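Local coordinates for protein separin (Saccharomyces cerevisiae, PDB 5U1T) that cleaves the cohesin subunit SCC1 at anaphase onset as a caspase-like cysteine protease, and is held inactive by securin during most of the cell cycle, at residues S1246-D1251 with A1348-N1353; K1257-F1262 with V1285-I1290; E1291-L1296 with E1308-F1313; N1297-D1302 with Q1342-R1347. All coordinates share one frame; numbering follows the deposited sequence.

Contact 1 of 4, residues S1246-D1251 with A1348-N1353; sequences SPEVVD and ATMTTN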
# COMPACT_ATOMS: atom_id res chain seq x y z
N SER A 1246 -46.24 -29.12 25.62
CA SER A 1246 -47.21 -30.20 25.53
C SER A 1246 -47.96 -30.19 24.20
O SER A 1246 -48.43 -29.14 23.72
CB SER A 1246 -48.21 -30.13 26.69
OG SER A 1246 -49.37 -30.87 26.39
N PRO A 1247 -48.06 -31.38 23.58
CA PRO A 1247 -48.75 -31.56 22.31
C PRO A 1247 -50.27 -31.59 22.47
O PRO A 1247 -50.94 -31.70 21.45
CB PRO A 1247 -48.23 -32.92 21.84
CG PRO A 1247 -47.92 -33.64 23.09
CD PRO A 1247 -47.39 -32.61 24.03
N GLU A 1248 -50.78 -31.50 23.70
CA GLU A 1248 -52.22 -31.62 23.97
C GLU A 1248 -53.02 -30.37 23.58
O GLU A 1248 -52.59 -29.25 23.84
CB GLU A 1248 -52.45 -31.90 25.46
CG GLU A 1248 -51.96 -33.24 25.95
CD GLU A 1248 -52.33 -33.50 27.42
OE1 GLU A 1248 -53.29 -32.89 27.94
OE2 GLU A 1248 -51.65 -34.33 28.07
N VAL A 1249 -54.20 -30.56 22.99
CA VAL A 1249 -55.13 -29.45 22.81
C VAL A 1249 -56.33 -29.56 23.76
O VAL A 1249 -57.01 -30.60 23.79
CB VAL A 1249 -55.67 -29.37 21.38
CG1 VAL A 1249 -56.33 -28.02 21.14
CG2 VAL A 1249 -54.55 -29.60 20.39
N VAL A 1250 -56.61 -28.52 24.53
CA VAL A 1250 -57.74 -28.59 25.46
C VAL A 1250 -59.07 -28.62 24.71
O VAL A 1250 -59.23 -27.92 23.71
CB VAL A 1250 -57.73 -27.41 26.48
CG1 VAL A 1250 -56.38 -27.30 27.15
CG2 VAL A 1250 -58.10 -26.09 25.80
N ASP A 1251 -60.00 -29.45 25.18
CA ASP A 1251 -61.38 -29.38 24.70
C ASP A 1251 -62.00 -28.04 25.10
O ASP A 1251 -62.04 -27.70 26.28
CB ASP A 1251 -62.22 -30.53 25.25
CG ASP A 1251 -63.71 -30.37 24.95
OD1 ASP A 1251 -64.08 -29.63 24.01
OD2 ASP A 1251 -64.53 -31.00 25.65
N ALA A 1348 -60.14 -36.78 33.50
CA ALA A 1348 -60.94 -38.00 33.52
C ALA A 1348 -62.03 -37.99 32.45
O ALA A 1348 -62.63 -39.02 32.17
CB ALA A 1348 -61.57 -38.20 34.91
N THR A 1349 -62.27 -36.83 31.86
CA THR A 1349 -63.42 -36.66 30.98
C THR A 1349 -63.05 -36.05 29.66
O THR A 1349 -63.88 -35.97 28.76
CB THR A 1349 -64.48 -35.77 31.62
OG1 THR A 1349 -65.69 -35.87 30.86
CG2 THR A 1349 -64.01 -34.33 31.61
N MET A 1350 -61.79 -35.61 29.55
CA MET A 1350 -61.31 -34.88 28.38
C MET A 1350 -61.33 -35.71 27.11
O MET A 1350 -61.25 -36.94 27.14
CB MET A 1350 -59.89 -34.38 28.61
CG MET A 1350 -58.93 -35.50 28.90
SD MET A 1350 -57.21 -34.98 28.81
CE MET A 1350 -56.90 -35.05 27.04
N THR A 1351 -61.45 -35.01 26.00
CA THR A 1351 -61.19 -35.57 24.68
C THR A 1351 -59.68 -35.52 24.41
O THR A 1351 -59.01 -34.56 24.80
CB THR A 1351 -61.95 -34.79 23.59
OG1 THR A 1351 -61.55 -33.41 23.63
CG2 THR A 1351 -63.46 -34.89 23.84
N THR A 1352 -59.14 -36.54 23.73
CA THR A 1352 -57.72 -36.56 23.34
C THR A 1352 -57.45 -36.04 21.92
O THR A 1352 -57.31 -36.82 20.98
CB THR A 1352 -57.10 -37.97 23.43
OG1 THR A 1352 -57.40 -38.54 24.72
CG2 THR A 1352 -55.57 -37.91 23.22
N ASN A 1353 -57.39 -34.73 21.77
CA ASN A 1353 -57.00 -34.12 20.50
C ASN A 1353 -55.69 -33.41 20.71
O ASN A 1353 -55.56 -32.55 21.58
CB ASN A 1353 -58.06 -33.15 20.00
CG ASN A 1353 -59.32 -33.87 19.51
OD1 ASN A 1353 -59.28 -35.05 19.15
ND2 ASN A 1353 -60.45 -33.14 19.49
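V1249 and N1353 bring the two backbones together, their CA atoms 5.5 Å apart, where the loop after helix 1332-1347 runs into strand 1353-1362. The evidence for pairing within these segments is one bond, from V1249 N to N1353 O at 2.8 Å, bent to 148° at the hydrogen. The touching parts run 121° apart, yet the CA atoms of D1251 and T1351 are still 6.2 Å from each other, so the segments cross steeply while staying close.

V1249 sets CB and CG2 beside the same oxygen, at 3.2 and 3.3 Å from N1353 O. The second touch comes at the other end, where D1251 and T1351 cross at about a right angle and D1251 CB lies 3.4 Å from T1351 OG1. The carboxylate of D1251 is committed to its own chain: as N-cap of helix 1252-1269, its OD1 accepts from S1253 N. M1350 sends its tip inward, chi3 of -81° turning CE to within 4.3 Å of E1248 OE1. The carboxylate itself forms a salt bridge with R1347. S1246 OG accepts from E1248 N at 3.1 Å, forming an ST turn just before V1249.

The contact lies at the surface, on the border between helices and sheet: P1247 bonds by its backbone to I1355 of strand 1353-1362, while Y1346 of helix 1332-1347 reaches the amide of D1251, where helix 1252-1269 begins.

Contact 2 of 4, residues K1257-F1262 with V1285-I1290; sequences KFKDKF and VEDWVI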
# COMPACT_ATOMS: atom_id res chain seq x y z
N LYS A 1257 -65.62 -24.35 31.46
CA LYS A 1257 -66.12 -24.67 32.78
C LYS A 1257 -64.94 -24.67 33.75
O LYS A 1257 -65.06 -24.22 34.90
CB LYS A 1257 -66.87 -26.01 32.80
CG LYS A 1257 -67.89 -26.14 33.99
CD LYS A 1257 -68.93 -27.26 33.80
CE LYS A 1257 -69.84 -27.51 35.04
NZ LYS A 1257 -70.81 -26.40 35.33
N PHE A 1258 -63.77 -25.13 33.30
CA PHE A 1258 -62.59 -25.06 34.15
C PHE A 1258 -62.21 -23.62 34.49
O PHE A 1258 -61.69 -23.34 35.58
CB PHE A 1258 -61.38 -25.75 33.53
CG PHE A 1258 -60.15 -25.64 34.38
CD1 PHE A 1258 -60.05 -26.37 35.55
CD2 PHE A 1258 -59.12 -24.79 34.03
CE1 PHE A 1258 -58.94 -26.27 36.35
CE2 PHE A 1258 -57.99 -24.68 34.83
CZ PHE A 1258 -57.90 -25.42 35.98
N LYS A 1259 -62.46 -22.71 33.55
CA LYS A 1259 -62.05 -21.33 33.73
C LYS A 1259 -62.92 -20.66 34.82
O LYS A 1259 -62.39 -19.93 35.67
CB LYS A 1259 -62.13 -20.56 32.40
CG LYS A 1259 -61.45 -19.21 32.45
CD LYS A 1259 -61.10 -18.75 31.06
CE LYS A 1259 -62.18 -17.88 30.48
NZ LYS A 1259 -61.54 -16.84 29.63
N ASP A 1260 -64.22 -20.93 34.79
CA ASP A 1260 -65.14 -20.46 35.82
C ASP A 1260 -64.67 -20.90 37.20
O ASP A 1260 -64.62 -20.10 38.15
CB ASP A 1260 -66.56 -20.97 35.57
CG ASP A 1260 -67.29 -20.18 34.51
OD1 ASP A 1260 -66.85 -19.08 34.14
OD2 ASP A 1260 -68.35 -20.66 34.05
N LYS A 1261 -64.32 -22.18 37.31
CA LYS A 1261 -63.90 -22.76 38.58
C LYS A 1261 -62.56 -22.19 39.06
O LYS A 1261 -62.44 -21.73 40.21
CB LYS A 1261 -63.80 -24.29 38.44
CG LYS A 1261 -65.16 -24.96 38.29
CD LYS A 1261 -65.95 -24.90 39.58
CE LYS A 1261 -67.14 -25.83 39.50
NZ LYS A 1261 -67.70 -26.23 40.85
N PHE A 1262 -61.58 -22.25 38.17
CA PHE A 1262 -60.28 -21.64 38.33
C PHE A 1262 -60.41 -20.25 38.94
O PHE A 1262 -59.83 -19.99 39.99
CB PHE A 1262 -59.56 -21.58 36.97
CG PHE A 1262 -58.28 -20.79 36.99
CD1 PHE A 1262 -57.11 -21.36 37.47
CD2 PHE A 1262 -58.24 -19.48 36.51
CE1 PHE A 1262 -55.93 -20.64 37.49
CE2 PHE A 1262 -57.07 -18.74 36.54
CZ PHE A 1262 -55.92 -19.32 37.03
N VAL A 1285 -56.15 -13.35 33.74
CA VAL A 1285 -54.99 -14.02 33.15
C VAL A 1285 -55.35 -14.58 31.79
O VAL A 1285 -56.47 -15.00 31.58
CB VAL A 1285 -54.51 -15.16 34.08
CG1 VAL A 1285 -53.56 -16.05 33.38
CG2 VAL A 1285 -53.85 -14.60 35.31
N GLU A 1286 -54.42 -14.58 30.85
CA GLU A 1286 -54.65 -15.14 29.51
C GLU A 1286 -55.01 -16.64 29.53
O GLU A 1286 -54.59 -17.37 30.42
CB GLU A 1286 -53.42 -14.91 28.65
CG GLU A 1286 -53.40 -13.58 27.94
CD GLU A 1286 -53.88 -13.69 26.51
OE1 GLU A 1286 -53.47 -14.65 25.80
OE2 GLU A 1286 -54.68 -12.82 26.08
N ASP A 1287 -55.77 -17.08 28.53
CA ASP A 1287 -56.25 -18.46 28.51
C ASP A 1287 -55.12 -19.48 28.50
O ASP A 1287 -55.23 -20.53 29.15
CB ASP A 1287 -57.14 -18.72 27.30
CG ASP A 1287 -58.53 -18.20 27.48
OD1 ASP A 1287 -58.86 -17.72 28.59
OD2 ASP A 1287 -59.32 -18.26 26.52
N TRP A 1288 -54.05 -19.20 27.76
CA TRP A 1288 -53.02 -20.21 27.56
C TRP A 1288 -52.30 -20.48 28.86
O TRP A 1288 -51.71 -21.54 29.03
CB TRP A 1288 -52.02 -19.80 26.48
CG TRP A 1288 -51.16 -18.63 26.83
CD1 TRP A 1288 -51.41 -17.32 26.56
CD2 TRP A 1288 -49.90 -18.65 27.53
NE1 TRP A 1288 -50.40 -16.53 27.03
CE2 TRP A 1288 -49.46 -17.31 27.64
CE3 TRP A 1288 -49.10 -19.66 28.08
CZ2 TRP A 1288 -48.25 -16.96 28.26
CZ3 TRP A 1288 -47.89 -19.31 28.70
CH2 TRP A 1288 -47.49 -17.97 28.79
N VAL A 1289 -52.36 -19.53 29.79
CA VAL A 1289 -51.78 -19.73 31.12
C VAL A 1289 -52.65 -20.66 31.95
O VAL A 1289 -52.15 -21.57 32.63
CB VAL A 1289 -51.61 -18.39 31.87
CG1 VAL A 1289 -51.11 -18.61 33.30
CG2 VAL A 1289 -50.67 -17.45 31.09
N ILE A 1290 -53.96 -20.43 31.88
CA ILE A 1290 -54.95 -21.28 32.50
C ILE A 1290 -54.84 -22.68 31.93
O ILE A 1290 -54.86 -23.65 32.68
CB ILE A 1290 -56.38 -20.72 32.31
CG1 ILE A 1290 -56.43 -19.27 32.80
CG2 ILE A 1290 -57.41 -21.56 33.05
CD1 ILE A 1290 -57.77 -18.59 32.53
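K1259 and D1287 form a salt bridge, NZ to OD1 at 3.0 Å, in a helix-helix packing between helix 1252-1269 and the first turn of helix 1287-1294. The lysine uses the syn lone pair of OD1, on the side of the other carboxylate oxygen, yet OD2 lies 4.1 Å from NZ, so the grip is through one oxygen. The lysine chain is bent at its far end, with chi3 of 94° setting CE and chi4 of 145° setting NZ, and the two side chains cross at about a right angle. D1287 directly follows the N-cap position held by E1286; its charge there would probably also suit the N-terminal end of the helix.

Inward from the ion pair, the aliphatic part of the same lysine continues the contact, K1259 CD lying 3.6 Å from I1290 CD1. I1290 buries the most surface here and uses each branch differently. Its CG1 comes 3.8 Å from F1262 CE2, while CG2 makes a CH-pi contact over one face of the F1262 ring, 4.2 Å from the centroid and 17° off the normal. Helix 1332-1347 packs on both phenylalanines through Q1342 and L1339, and helix 1303-1320 receives V1289. With CG2 anti to the backbone N, I1290 also presents this methyl to the other aromatic ring, at its edge and near its plane, with F1258 CE2 3.6 Å from I1290 CG2.

Contact 3 of 4, residues E1291-L1296 with E1308-F1313; sequences ELFLKL and EDLIYF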
# COMPACT_ATOMS: atom_id res chain seq x y z
N GLU A 1291 -54.67 -22.79 30.61
CA GLU A 1291 -54.58 -24.09 29.93
C GLU A 1291 -53.44 -24.94 30.45
O GLU A 1291 -53.48 -26.16 30.38
CB GLU A 1291 -54.43 -23.93 28.42
CG GLU A 1291 -55.70 -23.50 27.72
CD GLU A 1291 -55.45 -23.10 26.28
OE1 GLU A 1291 -56.38 -22.52 25.63
OE2 GLU A 1291 -54.34 -23.37 25.78
N LEU A 1292 -52.40 -24.29 30.96
CA LEU A 1292 -51.25 -25.02 31.46
C LEU A 1292 -51.64 -25.93 32.61
O LEU A 1292 -51.05 -26.98 32.79
CB LEU A 1292 -50.15 -24.05 31.90
CG LEU A 1292 -49.34 -23.36 30.80
CD1 LEU A 1292 -48.30 -22.45 31.41
CD2 LEU A 1292 -48.71 -24.41 29.90
N PHE A 1293 -52.64 -25.52 33.39
CA PHE A 1293 -53.11 -26.30 34.54
C PHE A 1293 -53.75 -27.60 34.06
O PHE A 1293 -53.42 -28.68 34.54
CB PHE A 1293 -54.08 -25.49 35.40
CG PHE A 1293 -53.40 -24.46 36.26
CD1 PHE A 1293 -53.11 -23.20 35.76
CD2 PHE A 1293 -53.02 -24.77 37.56
CE1 PHE A 1293 -52.46 -22.27 36.53
CE2 PHE A 1293 -52.37 -23.84 38.34
CZ PHE A 1293 -52.09 -22.59 37.82
N LEU A 1294 -54.64 -27.47 33.08
CA LEU A 1294 -55.28 -28.61 32.43
C LEU A 1294 -54.28 -29.55 31.79
O LEU A 1294 -54.59 -30.70 31.50
CB LEU A 1294 -56.26 -28.13 31.37
CG LEU A 1294 -57.50 -27.42 31.89
CD1 LEU A 1294 -58.59 -27.36 30.83
CD2 LEU A 1294 -57.98 -28.14 33.14
N LYS A 1295 -53.07 -29.08 31.52
CA LYS A 1295 -52.15 -29.96 30.84
C LYS A 1295 -51.31 -30.76 31.84
O LYS A 1295 -50.64 -31.71 31.47
CB LYS A 1295 -51.28 -29.15 29.86
CG LYS A 1295 -52.05 -28.81 28.56
CD LYS A 1295 -51.36 -27.79 27.67
CE LYS A 1295 -52.17 -27.58 26.38
NZ LYS A 1295 -51.68 -26.49 25.48
N LEU A 1296 -51.39 -30.44 33.12
CA LEU A 1296 -50.72 -31.25 34.13
C LEU A 1296 -51.35 -32.67 34.25
O LEU A 1296 -52.54 -32.86 34.00
CB LEU A 1296 -50.75 -30.55 35.49
CG LEU A 1296 -50.19 -29.14 35.60
CD1 LEU A 1296 -50.77 -28.42 36.80
CD2 LEU A 1296 -48.68 -29.20 35.69
N GLU A 1308 -47.44 -26.24 41.95
CA GLU A 1308 -46.90 -25.17 42.78
C GLU A 1308 -46.19 -24.11 41.92
O GLU A 1308 -46.43 -22.91 42.08
CB GLU A 1308 -45.94 -25.74 43.81
CG GLU A 1308 -45.61 -24.80 44.94
CD GLU A 1308 -44.62 -25.39 45.94
OE1 GLU A 1308 -43.59 -25.93 45.50
OE2 GLU A 1308 -44.87 -25.30 47.16
N ASP A 1309 -45.33 -24.56 41.01
CA ASP A 1309 -44.64 -23.65 40.11
C ASP A 1309 -45.60 -22.90 39.20
O ASP A 1309 -45.37 -21.73 38.92
CB ASP A 1309 -43.62 -24.41 39.27
CG ASP A 1309 -42.51 -24.99 40.10
OD1 ASP A 1309 -42.36 -24.56 41.26
OD2 ASP A 1309 -41.79 -25.88 39.60
N LEU A 1310 -46.66 -23.55 38.73
CA LEU A 1310 -47.70 -22.85 37.99
C LEU A 1310 -48.36 -21.78 38.82
O LEU A 1310 -48.70 -20.72 38.31
CB LEU A 1310 -48.76 -23.79 37.48
CG LEU A 1310 -48.55 -24.34 36.08
CD1 LEU A 1310 -49.88 -24.78 35.52
CD2 LEU A 1310 -47.93 -23.29 35.20
N ILE A 1311 -48.57 -22.07 40.11
CA ILE A 1311 -49.21 -21.11 41.01
C ILE A 1311 -48.33 -19.87 41.08
O ILE A 1311 -48.79 -18.75 40.86
CB ILE A 1311 -49.42 -21.69 42.45
CG1 ILE A 1311 -50.00 -23.10 42.42
CG2 ILE A 1311 -50.29 -20.79 43.27
CD1 ILE A 1311 -51.43 -23.17 42.29
N TYR A 1312 -47.05 -20.10 41.37
CA TYR A 1312 -46.06 -19.04 41.44
C TYR A 1312 -46.09 -18.15 40.22
O TYR A 1312 -46.00 -16.92 40.31
CB TYR A 1312 -44.68 -19.64 41.60
CG TYR A 1312 -44.46 -20.27 42.94
CD1 TYR A 1312 -45.34 -20.05 43.99
CD2 TYR A 1312 -43.36 -21.10 43.16
CE1 TYR A 1312 -45.14 -20.63 45.22
CE2 TYR A 1312 -43.13 -21.70 44.39
CZ TYR A 1312 -44.03 -21.46 45.42
OH TYR A 1312 -43.80 -22.06 46.65
N PHE A 1313 -46.19 -18.80 39.07
CA PHE A 1313 -46.25 -18.10 37.81
C PHE A 1313 -47.46 -17.19 37.76
O PHE A 1313 -47.34 -16.01 37.41
CB PHE A 1313 -46.26 -19.11 36.65
CG PHE A 1313 -46.29 -18.46 35.31
CD1 PHE A 1313 -45.26 -17.60 34.93
CD2 PHE A 1313 -47.33 -18.69 34.44
CE1 PHE A 1313 -45.27 -16.98 33.69
CE2 PHE A 1313 -47.36 -18.08 33.19
CZ PHE A 1313 -46.33 -17.22 32.82
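L1310 meets F1293 through a CH-pi contact between helix 1287-1294 and the antiparallel helix 1303-1320, the next helix in the chain. Its CD1 methyl sits over the centre of the ring, 3.5 Å from the F1293 centroid and only 7° off the ring normal, with each of the six ring carbons less than 4 Å away. The side chains slide past each other in opposite directions, which brings the root of the leucine against the far end of the ring, L1310 CB to F1293 CZ at 3.6 Å.

The remaining contacts are apolar. L1292 crosses L1310 at about a right angle, its CB 3.7 Å from L1310 CD1, and L1292 CD1 approaches the other methyl, L1310 CD2, at 3.9 Å. Beyond the last helical turn, L1296 reaches back tip to tip, CD1 to L1310 CD1 at 4.0 Å. Thus one leucine methyl is shared by ring, neighbouring side chain and loop. I1311 contributes from the edge of the aromatic ring, near its plane, with CD1 4.1 Å from F1293 CE2.

Within the helical bundle this buried, wholly apolar interface is enclosed by two further helices: F1258 of helix 1252-1269 packs on F1293, and helix 1332-1347 touches L1296 through I1343 and I1311 through L1335 and L1339. On the side of the sheet, E1291 pairs with R1155 and R1157.

Contact 4 of 4, residues N1297-D1302 with Q1342-R1347; sequences NPQEID and QIKKYR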
# COMPACT_ATOMS: atom_id res chain seq x y z
N ASN A 1297 -50.54 -33.66 34.64
CA ASN A 1297 -51.02 -35.01 34.90
C ASN A 1297 -50.95 -35.31 36.39
O ASN A 1297 -49.86 -35.52 36.93
CB ASN A 1297 -50.20 -36.04 34.12
CG ASN A 1297 -50.69 -37.49 34.34
OD1 ASN A 1297 -51.70 -37.74 35.03
ND2 ASN A 1297 -49.98 -38.44 33.73
N PRO A 1298 -52.12 -35.35 37.06
CA PRO A 1298 -52.15 -35.61 38.50
C PRO A 1298 -51.56 -36.96 38.87
O PRO A 1298 -51.23 -37.18 40.03
CB PRO A 1298 -53.63 -35.55 38.84
CG PRO A 1298 -54.20 -34.66 37.80
CD PRO A 1298 -53.46 -35.00 36.55
N GLN A 1299 -51.40 -37.84 37.90
CA GLN A 1299 -50.93 -39.18 38.20
C GLN A 1299 -49.40 -39.23 38.28
O GLN A 1299 -48.84 -40.12 38.93
CB GLN A 1299 -51.47 -40.17 37.17
CG GLN A 1299 -53.01 -40.27 37.15
CD GLN A 1299 -53.64 -40.25 38.56
OE1 GLN A 1299 -53.32 -41.09 39.41
NE2 GLN A 1299 -54.55 -39.29 38.80
N GLU A 1300 -48.72 -38.27 37.65
CA GLU A 1300 -47.27 -38.11 37.76
C GLU A 1300 -46.79 -37.90 39.20
O GLU A 1300 -47.47 -37.28 40.03
CB GLU A 1300 -46.81 -36.93 36.91
CG GLU A 1300 -46.39 -37.26 35.50
CD GLU A 1300 -45.57 -36.12 34.89
OE1 GLU A 1300 -45.46 -35.06 35.58
OE2 GLU A 1300 -45.03 -36.28 33.75
N ILE A 1301 -45.58 -38.38 39.48
CA ILE A 1301 -45.00 -38.36 40.81
C ILE A 1301 -44.67 -36.94 41.31
O ILE A 1301 -44.81 -36.65 42.50
CB ILE A 1301 -43.71 -39.23 40.85
CG1 ILE A 1301 -43.23 -39.46 42.29
CG2 ILE A 1301 -42.62 -38.64 39.97
CD1 ILE A 1301 -41.81 -40.01 42.38
N ASP A 1302 -44.23 -36.06 40.42
CA ASP A 1302 -43.85 -34.70 40.81
C ASP A 1302 -44.93 -33.69 40.38
O ASP A 1302 -44.62 -32.53 40.07
CB ASP A 1302 -42.51 -34.32 40.21
CG ASP A 1302 -42.47 -34.56 38.71
OD1 ASP A 1302 -43.53 -34.95 38.16
OD2 ASP A 1302 -41.39 -34.37 38.09
N GLN A 1342 -60.35 -30.07 40.28
CA GLN A 1342 -60.83 -29.68 38.96
C GLN A 1342 -59.95 -30.26 37.82
O GLN A 1342 -60.46 -30.56 36.75
CB GLN A 1342 -60.89 -28.15 38.84
CG GLN A 1342 -61.91 -27.47 39.74
CD GLN A 1342 -63.26 -28.19 39.80
OE1 GLN A 1342 -63.97 -28.31 38.79
NE2 GLN A 1342 -63.61 -28.67 40.99
N ILE A 1343 -58.65 -30.42 38.06
CA ILE A 1343 -57.77 -30.97 37.03
C ILE A 1343 -58.07 -32.47 36.85
O ILE A 1343 -58.24 -32.93 35.73
CB ILE A 1343 -56.25 -30.71 37.36
CG1 ILE A 1343 -55.92 -29.21 37.29
CG2 ILE A 1343 -55.33 -31.45 36.39
CD1 ILE A 1343 -54.55 -28.85 37.83
N LYS A 1344 -58.18 -33.21 37.96
CA LYS A 1344 -58.58 -34.62 37.89
C LYS A 1344 -59.89 -34.80 37.12
O LYS A 1344 -60.00 -35.67 36.26
CB LYS A 1344 -58.70 -35.23 39.29
CG LYS A 1344 -57.40 -35.79 39.80
CD LYS A 1344 -57.51 -36.20 41.27
CE LYS A 1344 -56.17 -36.69 41.79
NZ LYS A 1344 -56.22 -37.02 43.23
N LYS A 1345 -60.86 -33.94 37.41
CA LYS A 1345 -62.16 -34.01 36.74
C LYS A 1345 -62.03 -33.78 35.24
O LYS A 1345 -62.75 -34.37 34.45
CB LYS A 1345 -63.13 -32.98 37.34
CG LYS A 1345 -64.60 -33.16 36.93
CD LYS A 1345 -65.46 -32.03 37.47
CE LYS A 1345 -66.94 -32.31 37.25
NZ LYS A 1345 -67.86 -31.31 37.90
N TYR A 1346 -61.09 -32.93 34.85
CA TYR A 1346 -60.93 -32.57 33.46
C TYR A 1346 -60.25 -33.70 32.69
O TYR A 1346 -60.72 -34.11 31.61
CB TYR A 1346 -60.12 -31.28 33.31
CG TYR A 1346 -59.75 -31.03 31.88
CD1 TYR A 1346 -60.64 -30.43 31.01
CD2 TYR A 1346 -58.51 -31.43 31.37
CE1 TYR A 1346 -60.31 -30.21 29.70
CE2 TYR A 1346 -58.19 -31.24 30.08
CZ TYR A 1346 -59.08 -30.62 29.24
OH TYR A 1346 -58.74 -30.42 27.93
N ARG A 1347 -59.13 -34.17 33.23
CA ARG A 1347 -58.40 -35.29 32.66
C ARG A 1347 -59.30 -36.53 32.50
O ARG A 1347 -59.22 -37.23 31.50
CB ARG A 1347 -57.19 -35.63 33.52
CG ARG A 1347 -56.27 -34.45 33.85
CD ARG A 1347 -55.59 -33.91 32.63
NE ARG A 1347 -54.52 -34.79 32.18
CZ ARG A 1347 -53.73 -34.53 31.15
NH1 ARG A 1347 -53.89 -33.39 30.48
NH2 ARG A 1347 -52.78 -35.37 30.80
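A type I beta turn from N1297 to E1300, in the loop joining helices 1287-1294 and 1303-1320, presses P1298 onto the last turns of helix 1332-1347. The bond from E1300 N to N1297 O, 3.1 Å long, closes the turn. An Asx turn overlaps it on the same residues: Q1299 N donates to N1297 OD1 at 2.9 Å with an angle of 158° at the hydrogen. In this second bond the amide N lies well above the carbonyl plane of the asparagine side chain, 61° out of it.

The proline occupies the second position of the beta turn, and its ring meets three helix residues with three different atoms. P1298 CG touches I1343 CG2 at 3.7 Å, the two side chains crossing at a slant. P1298 CB lies 3.9 Å from K1344 CG, where the ring and the extended lysine chain slide past each other in opposite directions. P1298 CD meets R1347 CG, also at 3.9 Å. I1343 and R1347 are four residues apart, about one helical turn, so the ring rests against one side of the helix.

R1347 is bent at chi2 and chi3, and its guanidinium extends past N1297 CB, which lies 4.3 Å from R1347 NH2. From the end of helix 1332-1347, R1347 NH1 reaches E1248 of strand 1248-1249 and bonds to the carbonyl O of L1294 at the end of helix 1287-1294, while Y1346 packs on L1254 of helix 1252-1269.

In the fold
Following the chain, contact 1 opens first and closes last: its segments bracket a 96-residue, largely helical stretch without strands, between strand 1248-1249 and strand 1353-1362. The other three contacts are nested inside it. Contact 2 closes a 22-residue loop between helices 1252-1269 and 1287-1294, and contact 3 follows in series on the latter helix, their centres about 10 Å apart. Contact 4 starts within the loop closed by contact 3 and ends beyond it, so these two cross, drawing in helix 1332-1347. Contacts 1 and 2 do not touch; contacts 3 and 4 each touch both, joining the four-helix packing to the sheet.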